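Local coordinates for pyridine nucleotide-disulphide oxidoreductase dimerisation region (Escherichia coli BL21, PDB 6KYY), which is an FAD-dependent disulfide reductase of the pyridine nucleotide-disulfide oxidoreductase family, induced by hypochlorous acid and probably involved in resistance to reactive chlorine species, at residues Gly22-Val27 against Asp312-Val317; Ala32-Ala37 against Asp319-Glu324; Glu179-Phe184 against Ser189-Leu194; Asp210-Ile215 against Val339-Pro344. All blocks are in the same frame, centred on the assembly; numbering follows the deposited sequence.

Interaction 1. Residues Gly22-Val27 against Asp312-Val317; sequences GKTLAV and DDYRIV
Thr24 and Tyr314 meet because of their first torsions. With chi1 at -45°, Thr24 places OG1 beside its own backbone N and sends the methyl CG2 toward the helix of residues 312-317. Tyr314 extends in return, its CG roughly opposite the backbone N. Its ring lies against Thr24 and Leu25, and the Thr24 and Tyr314 side chains cross at about a right angle. CG2 of Thr24 sits 3.5 Å from the centroid of the Tyr314 ring, only 6° off the ring normal. This is a clear CH-pi contact over one face. CB of Leu25 lies in the ring plane at the edge, 4.0 Å from CD1 of Tyr314. One turn after Tyr314, CG2 of Val317 packs on CD2 of Leu25 at 3.8 Å. The polar ends look elsewhere: Thr24 OG1 bonds to Lys20 O, and Tyr314 OH to Thr28 OG1. The two helix segments cross at -37° with axes 9.2 Å apart. Helix 20-31 follows the first strand of the FAD-binding Rossmann fold. Helix 307-321 covers one side of it, while Ala26 faces strand 36-40 and helix 71-94. From helix 307-321, NH2 of Arg315 bonds to Gln429 O of the second subunit.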
# COMPACT_ATOMS: atom_id res chain seq x y z
N GLY B 22 -2.42 -17.19 20.61
CA GLY B 22 -1.75 -17.82 21.73
C GLY B 22 -0.30 -17.40 21.88
O GLY B 22 0.16 -17.12 22.99
N LYS B 23 0.44 -17.36 20.77
CA LYS B 23 1.82 -16.90 20.84
C LYS B 23 1.91 -15.44 21.26
O LYS B 23 2.94 -15.03 21.79
CB LYS B 23 2.52 -17.12 19.49
CG LYS B 23 2.36 -15.99 18.49
CD LYS B 23 2.83 -16.44 17.11
CE LYS B 23 2.75 -15.31 16.09
NZ LYS B 23 3.49 -15.66 14.85
N THR B 24 0.86 -14.65 21.04
CA THR B 24 0.85 -13.28 21.53
C THR B 24 0.45 -13.22 23.00
O THR B 24 1.00 -12.42 23.76
CB THR B 24 -0.11 -12.43 20.69
OG1 THR B 24 0.10 -12.71 19.30
CG2 THR B 24 0.14 -10.95 20.95
N LEU B 25 -0.50 -14.06 23.41
CA LEU B 25 -0.89 -14.11 24.82
C LEU B 25 0.25 -14.63 25.68
O LEU B 25 0.45 -14.14 26.80
CB LEU B 25 -2.14 -14.98 24.98
CG LEU B 25 -2.80 -14.96 26.36
CD1 LEU B 25 -3.18 -13.55 26.74
CD2 LEU B 25 -4.01 -15.88 26.38
N ALA B 26 1.00 -15.61 25.18
CA ALA B 26 2.10 -16.17 25.96
C ALA B 26 3.15 -15.11 26.28
O ALA B 26 3.68 -15.08 27.40
CB ALA B 26 2.73 -17.34 25.20
N VAL B 27 3.46 -14.24 25.32
CA VAL B 27 4.46 -13.20 25.56
C VAL B 27 3.91 -12.15 26.51
O VAL B 27 4.65 -11.60 27.34
CB VAL B 27 4.93 -12.58 24.23
CG1 VAL B 27 6.19 -11.76 24.45
CG2 VAL B 27 5.20 -13.67 23.22
N ASP B 312 -7.31 -10.10 17.19
CA ASP B 312 -8.32 -9.43 17.99
C ASP B 312 -8.82 -10.33 19.11
O ASP B 312 -9.23 -9.84 20.17
CB ASP B 312 -9.49 -8.98 17.12
CG ASP B 312 -10.42 -8.03 17.83
OD1 ASP B 312 -9.94 -6.96 18.29
OD2 ASP B 312 -11.62 -8.34 17.95
N ASP B 313 -8.80 -11.65 18.90
CA ASP B 313 -9.16 -12.58 19.96
C ASP B 313 -8.21 -12.45 21.14
O ASP B 313 -8.64 -12.47 22.30
CB ASP B 313 -9.17 -14.01 19.43
CG ASP B 313 -10.39 -14.30 18.58
OD1 ASP B 313 -10.33 -15.25 17.77
OD2 ASP B 313 -11.41 -13.60 18.74
N TYR B 314 -6.91 -12.33 20.87
CA TYR B 314 -5.95 -12.06 21.93
C TYR B 314 -6.29 -10.78 22.67
O TYR B 314 -6.15 -10.70 23.89
CB TYR B 314 -4.53 -11.99 21.36
CG TYR B 314 -3.61 -11.06 22.12
CD1 TYR B 314 -2.94 -11.49 23.26
CD2 TYR B 314 -3.40 -9.75 21.70
CE1 TYR B 314 -2.10 -10.65 23.96
CE2 TYR B 314 -2.56 -8.90 22.40
CZ TYR B 314 -1.91 -9.36 23.53
OH TYR B 314 -1.08 -8.51 24.22
N ARG B 315 -6.75 -9.76 21.94
CA ARG B 315 -7.11 -8.49 22.57
C ARG B 315 -8.29 -8.66 23.52
O ARG B 315 -8.33 -8.04 24.58
CB ARG B 315 -7.42 -7.45 21.50
CG ARG B 315 -6.24 -7.08 20.62
CD ARG B 315 -6.32 -5.64 20.15
NE ARG B 315 -5.51 -5.42 18.96
CZ ARG B 315 -6.00 -5.23 17.74
NH1 ARG B 315 -7.32 -5.23 17.55
NH2 ARG B 315 -5.19 -5.03 16.71
N ILE B 316 -9.26 -9.51 23.15
CA ILE B 316 -10.39 -9.77 24.03
C ILE B 316 -9.91 -10.38 25.34
O ILE B 316 -10.22 -9.89 26.43
CB ILE B 316 -11.42 -10.68 23.34
CG1 ILE B 316 -11.81 -10.13 21.96
CG2 ILE B 316 -12.65 -10.85 24.21
CD1 ILE B 316 -12.30 -8.71 21.99
N VAL B 317 -9.13 -11.46 25.25
CA VAL B 317 -8.72 -12.18 26.45
C VAL B 317 -7.68 -11.39 27.24
O VAL B 317 -7.64 -11.48 28.47
CB VAL B 317 -8.22 -13.59 26.09
CG1 VAL B 317 -9.24 -14.31 25.23
CG2 VAL B 317 -6.87 -13.54 25.40

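Interaction 2. Residues Ala32-Ala37 against Asp319-Glu324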
# COMPACT_ATOMS: atom_id res chain seq x y z
N ALA B 32 3.92 -10.20 32.18
CA ALA B 32 3.17 -9.76 33.35
C ALA B 32 3.46 -10.60 34.59
O ALA B 32 2.84 -10.37 35.63
CB ALA B 32 1.67 -9.78 33.06
N GLY B 33 4.37 -11.57 34.50
CA GLY B 33 4.76 -12.38 35.64
C GLY B 33 4.18 -13.78 35.66
O GLY B 33 4.61 -14.60 36.49
N TRP B 34 3.24 -14.09 34.77
CA TRP B 34 2.58 -15.39 34.79
C TRP B 34 3.53 -16.49 34.34
O TRP B 34 4.38 -16.29 33.47
CB TRP B 34 1.35 -15.38 33.88
CG TRP B 34 0.23 -14.47 34.31
CD1 TRP B 34 0.36 -13.25 34.93
CD2 TRP B 34 -1.17 -14.69 34.15
NE1 TRP B 34 -0.89 -12.71 35.16
CE2 TRP B 34 -1.84 -13.58 34.69
CE3 TRP B 34 -1.93 -15.73 33.60
CZ2 TRP B 34 -3.23 -13.47 34.69
CZ3 TRP B 34 -3.31 -15.63 33.60
CH2 TRP B 34 -3.94 -14.50 34.15
N ARG B 35 3.36 -17.67 34.93
CA ARG B 35 4.06 -18.88 34.49
C ARG B 35 3.25 -19.50 33.36
O ARG B 35 2.17 -20.05 33.60
CB ARG B 35 4.26 -19.85 35.65
CG ARG B 35 5.21 -21.00 35.34
CD ARG B 35 5.64 -21.73 36.61
NE ARG B 35 5.41 -23.17 36.50
CZ ARG B 35 6.23 -24.01 35.87
NH1 ARG B 35 7.33 -23.55 35.28
NH2 ARG B 35 5.94 -25.30 35.82
N VAL B 36 3.77 -19.42 32.14
CA VAL B 36 3.03 -19.78 30.94
C VAL B 36 3.68 -20.99 30.29
O VAL B 36 4.90 -21.14 30.30
CB VAL B 36 2.95 -18.60 29.95
CG1 VAL B 36 1.85 -18.83 28.93
CG2 VAL B 36 2.74 -17.30 30.70
N ALA B 37 2.84 -21.85 29.71
CA ALA B 37 3.29 -22.99 28.92
C ALA B 37 2.49 -23.04 27.63
O ALA B 37 1.26 -23.00 27.66
CB ALA B 37 3.14 -24.31 29.69
N ASP B 319 -7.76 -8.20 27.55
CA ASP B 319 -8.53 -7.20 28.26
C ASP B 319 -9.26 -7.77 29.47
O ASP B 319 -9.69 -7.00 30.33
CB ASP B 319 -9.54 -6.55 27.31
CG ASP B 319 -9.99 -5.18 27.77
OD1 ASP B 319 -9.21 -4.51 28.49
OD2 ASP B 319 -11.11 -4.77 27.42
N GLU B 320 -9.40 -9.09 29.55
CA GLU B 320 -10.05 -9.70 30.71
C GLU B 320 -9.05 -10.10 31.78
O GLU B 320 -9.30 -9.91 32.98
CB GLU B 320 -10.86 -10.92 30.28
CG GLU B 320 -11.63 -11.57 31.41
CD GLU B 320 -12.68 -12.55 30.93
OE1 GLU B 320 -13.87 -12.18 30.87
OE2 GLU B 320 -12.31 -13.70 30.61
N LEU B 321 -7.90 -10.66 31.39
CA LEU B 321 -6.93 -11.15 32.36
C LEU B 321 -6.07 -10.03 32.94
O LEU B 321 -5.63 -10.13 34.09
CB LEU B 321 -6.03 -12.20 31.72
CG LEU B 321 -6.71 -13.34 30.96
CD1 LEU B 321 -5.67 -14.26 30.34
CD2 LEU B 321 -7.65 -14.11 31.87
N LEU B 322 -5.83 -8.96 32.18
CA LEU B 322 -4.89 -7.93 32.59
C LEU B 322 -5.56 -6.59 32.87
O LEU B 322 -4.86 -5.59 33.06
CB LEU B 322 -3.79 -7.78 31.54
CG LEU B 322 -2.88 -9.00 31.41
CD1 LEU B 322 -1.60 -8.67 30.66
CD2 LEU B 322 -2.56 -9.60 32.78
N GLY B 323 -6.88 -6.53 32.91
CA GLY B 323 -7.59 -5.39 33.46
C GLY B 323 -8.32 -4.57 32.41
O GLY B 323 -8.31 -4.87 31.22
N GLU B 324 -8.95 -3.50 32.91
CA GLU B 324 -9.79 -2.58 32.13
C GLU B 324 -11.09 -3.25 31.71
O GLU B 324 -11.59 -3.04 30.60
CB GLU B 324 -9.05 -2.01 30.92
CG GLU B 324 -9.53 -0.62 30.51
CD GLU B 324 -10.48 -0.65 29.32
OE1 GLU B 324 -11.35 0.24 29.23
OE2 GLU B 324 -10.36 -1.57 28.49
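Trp34 points its six-membered ring at the end of helix 307-321 and meets Leu321 there. The two side chains cross at about a right angle. The far corner of the indole does the touching: CH2 of Trp34 lies 3.9 Å from CB of Leu321. The same CH2 is 4.2 Å from the branch methyl CD1 of Leu321. The leucine comes up obliquely to the indole. Leu322 approaches obliquely as well, and its CD2 is 4.4 Å from CZ2 of Trp34. Its other methyl, CD1, turns to Ala32 and reaches CB of that residue at 4.2 Å. Leu322 therefore spreads its two methyls over two partners, the indole and the small alanine.

In Trp34, CG lies opposite the carbonyl carbon and beside the backbone N (chi1 -65°). This projects the indole from the loop toward the helix end. The contact joins the turn between helix 20-31 and strand 36-40 of the FAD-binding Rossmann fold to the C-terminal end of helix 307-321. Gly33 closes helix 20-31 with a Schellman motif and a positive phi of 104°. Leu322 is the first residue to leave helical angles after helix 307-321. Leu29 of helix 20-31 touches both Trp34 and Leu321, so it bridges the two sides. Trp34 also packs on Gln12 of strand 10-16, and both Trp34 and Leu321 touch Lys129.

The segments share no hydrogen bond or salt bridge. Contact is by carbon groups near the protein surface, over a small area. Any stabilisation probably comes from dispersion and from partial shielding of these groups from water.

Interaction 3. Residues Glu179-Phe184 against Ser189-Leu194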
# COMPACT_ATOMS: atom_id res chain seq x y z
N GLU B 179 -6.56 -17.53 -5.17
CA GLU B 179 -5.22 -17.05 -4.85
C GLU B 179 -4.16 -17.92 -5.51
O GLU B 179 -3.20 -17.41 -6.11
CB GLU B 179 -5.03 -17.04 -3.33
CG GLU B 179 -4.18 -15.90 -2.80
CD GLU B 179 -4.45 -15.63 -1.33
OE1 GLU B 179 -5.37 -14.84 -1.02
OE2 GLU B 179 -3.74 -16.21 -0.48
N PHE B 180 -4.31 -19.24 -5.42
CA PHE B 180 -3.38 -20.16 -6.06
C PHE B 180 -3.53 -20.17 -7.58
O PHE B 180 -2.58 -20.53 -8.28
CB PHE B 180 -3.57 -21.57 -5.51
CG PHE B 180 -2.78 -21.84 -4.27
CD1 PHE B 180 -1.41 -22.05 -4.33
CD2 PHE B 180 -3.40 -21.90 -3.03
CE1 PHE B 180 -0.68 -22.30 -3.19
CE2 PHE B 180 -2.68 -22.15 -1.89
CZ PHE B 180 -1.31 -22.35 -1.97
N ALA B 181 -4.69 -19.78 -8.09
CA ALA B 181 -4.88 -19.73 -9.54
C ALA B 181 -3.96 -18.70 -10.18
O ALA B 181 -3.22 -19.01 -11.12
CB ALA B 181 -6.34 -19.42 -9.87
N SER B 182 -3.99 -17.46 -9.67
CA SER B 182 -3.13 -16.42 -10.23
C SER B 182 -1.66 -16.71 -9.98
O SER B 182 -0.81 -16.48 -10.85
CB SER B 182 -3.51 -15.06 -9.65
OG SER B 182 -4.90 -14.95 -9.45
N MET B 183 -1.33 -17.23 -8.79
CA MET B 183 0.07 -17.43 -8.42
C MET B 183 0.76 -18.39 -9.38
O MET B 183 1.89 -18.13 -9.82
CB MET B 183 0.17 -17.95 -6.99
CG MET B 183 1.59 -18.25 -6.55
SD MET B 183 1.69 -19.62 -5.38
CE MET B 183 0.83 -18.92 -3.98
N PHE B 184 0.11 -19.50 -9.72
CA PHE B 184 0.74 -20.47 -10.60
C PHE B 184 0.58 -20.09 -12.07
O PHE B 184 1.47 -20.38 -12.88
CB PHE B 184 0.17 -21.86 -10.34
CG PHE B 184 0.77 -22.54 -9.14
CD1 PHE B 184 0.41 -22.16 -7.86
CD2 PHE B 184 1.71 -23.55 -9.30
CE1 PHE B 184 0.97 -22.78 -6.75
CE2 PHE B 184 2.27 -24.17 -8.20
CZ PHE B 184 1.90 -23.79 -6.92
N SER B 189 1.94 -21.50 -15.57
CA SER B 189 1.20 -22.75 -15.55
C SER B 189 -0.24 -22.53 -16.02
O SER B 189 -0.85 -21.50 -15.72
CB SER B 189 1.20 -23.36 -14.14
OG SER B 189 0.10 -24.23 -13.96
N LYS B 190 -0.76 -23.50 -16.76
CA LYS B 190 -2.19 -23.52 -17.07
C LYS B 190 -2.96 -24.02 -15.86
O LYS B 190 -2.57 -25.00 -15.22
CB LYS B 190 -2.47 -24.40 -18.29
CG LYS B 190 -3.88 -24.22 -18.85
CD LYS B 190 -4.26 -25.33 -19.82
CE LYS B 190 -5.76 -25.29 -20.13
NZ LYS B 190 -6.11 -26.09 -21.33
N VAL B 191 -4.05 -23.34 -15.54
CA VAL B 191 -4.83 -23.62 -14.34
C VAL B 191 -6.27 -23.90 -14.73
O VAL B 191 -6.80 -23.31 -15.68
CB VAL B 191 -4.76 -22.46 -13.33
CG1 VAL B 191 -5.21 -22.92 -11.95
CG2 VAL B 191 -3.35 -21.89 -13.26
N THR B 192 -6.91 -24.82 -14.00
CA THR B 192 -8.32 -25.16 -14.19
C THR B 192 -8.95 -25.31 -12.81
O THR B 192 -8.73 -26.31 -12.13
CB THR B 192 -8.48 -26.43 -15.02
OG1 THR B 192 -7.91 -26.24 -16.32
CG2 THR B 192 -9.96 -26.78 -15.16
N ILE B 193 -9.72 -24.30 -12.40
CA ILE B 193 -10.40 -24.32 -11.11
C ILE B 193 -11.82 -24.83 -11.32
O ILE B 193 -12.52 -24.38 -12.23
CB ILE B 193 -10.40 -22.93 -10.45
CG1 ILE B 193 -10.89 -21.85 -11.43
CG2 ILE B 193 -9.01 -22.57 -9.96
CD1 ILE B 193 -10.64 -20.44 -10.94
N LEU B 194 -12.24 -25.78 -10.49
CA LEU B 194 -13.55 -26.41 -10.60
C LEU B 194 -14.36 -26.08 -9.36
O LEU B 194 -13.98 -26.45 -8.24
CB LEU B 194 -13.41 -27.93 -10.76
CG LEU B 194 -12.38 -28.37 -11.80
CD1 LEU B 194 -11.93 -29.80 -11.55
CD2 LEU B 194 -12.93 -28.22 -13.21
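Phe184 meets Ser189 with its CB and carbonyl, while its ring turns away from the strand. Neither face of this ring receives an atom of residues 189-194. Its CD1 lies instead at the edge of the Phe180 ring, in the plane of that ring. The two phenylalanines thus gather on the flank of the helix, and Phe184 reaches on to Leu164.

The helix-strand contact itself uses smaller groups. Ser189 N donates to Phe184 O at 3.0 Å with an N-H...O angle of 153°, the donor being tilted 25° from the carbonyl plane. This bond spans the short connection from the end of the helix to the strand. Further along, CB of Ala181 is 4.2 Å from CG1 of Val191 and 4.1 Å from CG2 of Ile193. CG2 of Val191 also rests on Ala181 O, at 3.6 Å. In Val191, CG1 lies opposite the backbone N, which brings this methyl against Ala181, 4.0 Å from its CA. The small alanine is consistent with the close approach of helix and strand: the axes are 8.2 Å apart and run nearly antiparallel, at 167°.

Strand 167-171, helix 175-186 and strand 190-194 form a beta-alpha-beta crossover, consistent with the Rossmann-type dinucleotide-binding fold of this family. In the parallel sheet, strand 190-194 runs between strands 167-171 and 221-224. On the far side of the helix, Glu179 makes a salt bridge with Lys59 of helix 55-65, and Met183 packs against the same helix.

Interaction 4. Residues Asp210-Ile215 against Val339-Pro344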
# COMPACT_ATOMS: atom_id res chain seq x y z
N ASP B 210 -17.15 -11.00 -12.44
CA ASP B 210 -16.87 -11.05 -13.87
C ASP B 210 -15.49 -10.48 -14.17
O ASP B 210 -14.76 -11.03 -15.01
CB ASP B 210 -17.94 -10.28 -14.64
CG ASP B 210 -19.27 -11.01 -14.67
OD1 ASP B 210 -20.30 -10.35 -14.91
OD2 ASP B 210 -19.28 -12.24 -14.46
N ASN B 211 -15.11 -9.39 -13.51
CA ASN B 211 -13.80 -8.80 -13.73
C ASN B 211 -12.69 -9.75 -13.32
O ASN B 211 -11.66 -9.86 -14.00
CB ASN B 211 -13.68 -7.47 -12.98
CG ASN B 211 -12.60 -6.57 -13.55
OD1 ASN B 211 -11.47 -7.00 -13.77
ND2 ASN B 211 -12.94 -5.31 -13.78
N ILE B 212 -12.87 -10.45 -12.20
CA ILE B 212 -11.85 -11.39 -11.74
C ILE B 212 -11.73 -12.56 -12.71
O ILE B 212 -10.63 -13.04 -12.99
CB ILE B 212 -12.17 -11.87 -10.31
CG1 ILE B 212 -11.97 -10.72 -9.31
CG2 ILE B 212 -11.31 -13.05 -9.93
CD1 ILE B 212 -12.43 -11.05 -7.91
N ALA B 213 -12.86 -13.03 -13.24
CA ALA B 213 -12.83 -14.17 -14.15
C ALA B 213 -12.08 -13.83 -15.43
O ALA B 213 -11.30 -14.66 -15.93
CB ALA B 213 -14.26 -14.62 -14.47
N THR B 214 -12.29 -12.63 -15.98
CA THR B 214 -11.60 -12.27 -17.22
C THR B 214 -10.12 -11.97 -16.98
O THR B 214 -9.29 -12.26 -17.86
CB THR B 214 -12.28 -11.06 -17.88
OG1 THR B 214 -12.00 -9.88 -17.12
CG2 THR B 214 -13.78 -11.27 -17.97
N ILE B 215 -9.77 -11.40 -15.83
CA ILE B 215 -8.36 -11.25 -15.48
C ILE B 215 -7.70 -12.62 -15.40
O ILE B 215 -6.58 -12.82 -15.90
CB ILE B 215 -8.21 -10.47 -14.17
CG1 ILE B 215 -8.60 -9.00 -14.36
CG2 ILE B 215 -6.78 -10.56 -13.65
CD1 ILE B 215 -8.53 -8.19 -13.08
N VAL B 339 -8.33 -10.70 -1.23
CA VAL B 339 -8.01 -11.87 -2.04
C VAL B 339 -6.74 -11.54 -2.81
O VAL B 339 -6.74 -10.67 -3.69
CB VAL B 339 -9.15 -12.24 -2.99
CG1 VAL B 339 -8.88 -13.58 -3.66
CG2 VAL B 339 -10.46 -12.25 -2.24
N PHE B 340 -5.65 -12.24 -2.50
CA PHE B 340 -4.32 -11.85 -2.97
C PHE B 340 -4.03 -12.46 -4.34
O PHE B 340 -3.18 -13.33 -4.52
CB PHE B 340 -3.26 -12.22 -1.95
CG PHE B 340 -3.23 -11.29 -0.77
CD1 PHE B 340 -4.11 -11.47 0.29
CD2 PHE B 340 -2.35 -10.23 -0.73
CE1 PHE B 340 -4.09 -10.62 1.37
CE2 PHE B 340 -2.33 -9.37 0.35
CZ PHE B 340 -3.20 -9.56 1.40
N MET B 341 -4.78 -11.97 -5.33
CA MET B 341 -4.47 -12.26 -6.73
C MET B 341 -3.49 -11.23 -7.27
O MET B 341 -2.69 -10.66 -6.53
CB MET B 341 -5.72 -12.23 -7.60
CG MET B 341 -6.77 -13.27 -7.31
SD MET B 341 -8.13 -12.98 -8.45
CE MET B 341 -8.53 -11.28 -8.06
N THR B 342 -3.57 -10.99 -8.58
CA THR B 342 -2.87 -9.89 -9.24
C THR B 342 -3.81 -9.36 -10.31
O THR B 342 -3.96 -9.98 -11.37
CB THR B 342 -1.54 -10.34 -9.84
OG1 THR B 342 -0.72 -10.92 -8.82
CG2 THR B 342 -0.81 -9.16 -10.46
N PRO B 343 -4.47 -8.22 -10.06
CA PRO B 343 -4.39 -7.40 -8.85
C PRO B 343 -5.27 -7.92 -7.71
O PRO B 343 -6.31 -8.52 -7.97
CB PRO B 343 -4.85 -6.03 -9.33
CG PRO B 343 -5.84 -6.34 -10.40
CD PRO B 343 -5.40 -7.63 -11.05
N PRO B 344 -4.87 -7.67 -6.47
CA PRO B 344 -5.62 -8.20 -5.33
C PRO B 344 -6.98 -7.55 -5.16
O PRO B 344 -7.20 -6.39 -5.52
CB PRO B 344 -4.71 -7.91 -4.13
CG PRO B 344 -3.75 -6.87 -4.60
CD PRO B 344 -3.58 -7.07 -6.07
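Ile215 lies opposite Thr342 and Pro343, where a helix meets an irregular loop. Residues 210-215 are regular helix. Residues 339-344 form no regular helix or strand. Phe340 is the centre of an inverse gamma turn, closed by a weak bond from Met341 N to Val339 O. The peptide before Pro343 is cis. A cis link puts the carbonyl O of Thr342 on the same side as CD of Pro343, so both face the helix together.

Ile215 takes up both groups. Its CG2 is 3.7 Å from Thr342 O, and its CD1 is 3.8 Å from CD of Pro343. Here CD1 of the isoleucine meets the CD corner of the proline ring head-on. One turn earlier, Ile212 crosses Met341 at about a right angle. CG2 of Ile212 lies 3.5 Å from SD of Met341. The thioether bends at its end (chi3 -57°), and this brings CE to 3.7 Å from CG1 of Ile212. This is buried van der Waals packing, mostly apolar, with one methyl against a carbonyl oxygen. The hydroxyl of Thr342 finds its main partner outside, in Gln66 NE2.

The contact joins helix 206-218, which lies next to strand 221-224 in the chain, to the loop between strands 337-339 and 345-349 of the dimerisation region. Phe340, on this loop, touches the FAD and packs on Pro434 of the second subunit. Leu402 of strand 396-402 touches both Ile212 and Met341. Met341 also rests on Val178 and Ser182 of helix 175-186, so it is wedged between two helices and a strand.

How the interactions relate
Interactions 1 and 2 share helix 307-321, and their centres are 10 Å apart; Ala26 packs on Val36 between them. Both pack the first Rossmann helix or the turn after it on the same helix, but interaction 1 is partly buried and built round an aromatic face, whereas interaction 2 is looser packing at the surface. Interactions 3 and 4 lie across the chain's centre and are fully buried. Their centres are 11 Å apart, and a probable hydrogen bond from Phe340 N to Glu179 OE1 links them. Interaction 3 is local and the only one with a hydrogen bond between its segments. Interaction 4 joins sequence-distant regions by aliphatic and sulfur contacts and a methyl on a carbonyl.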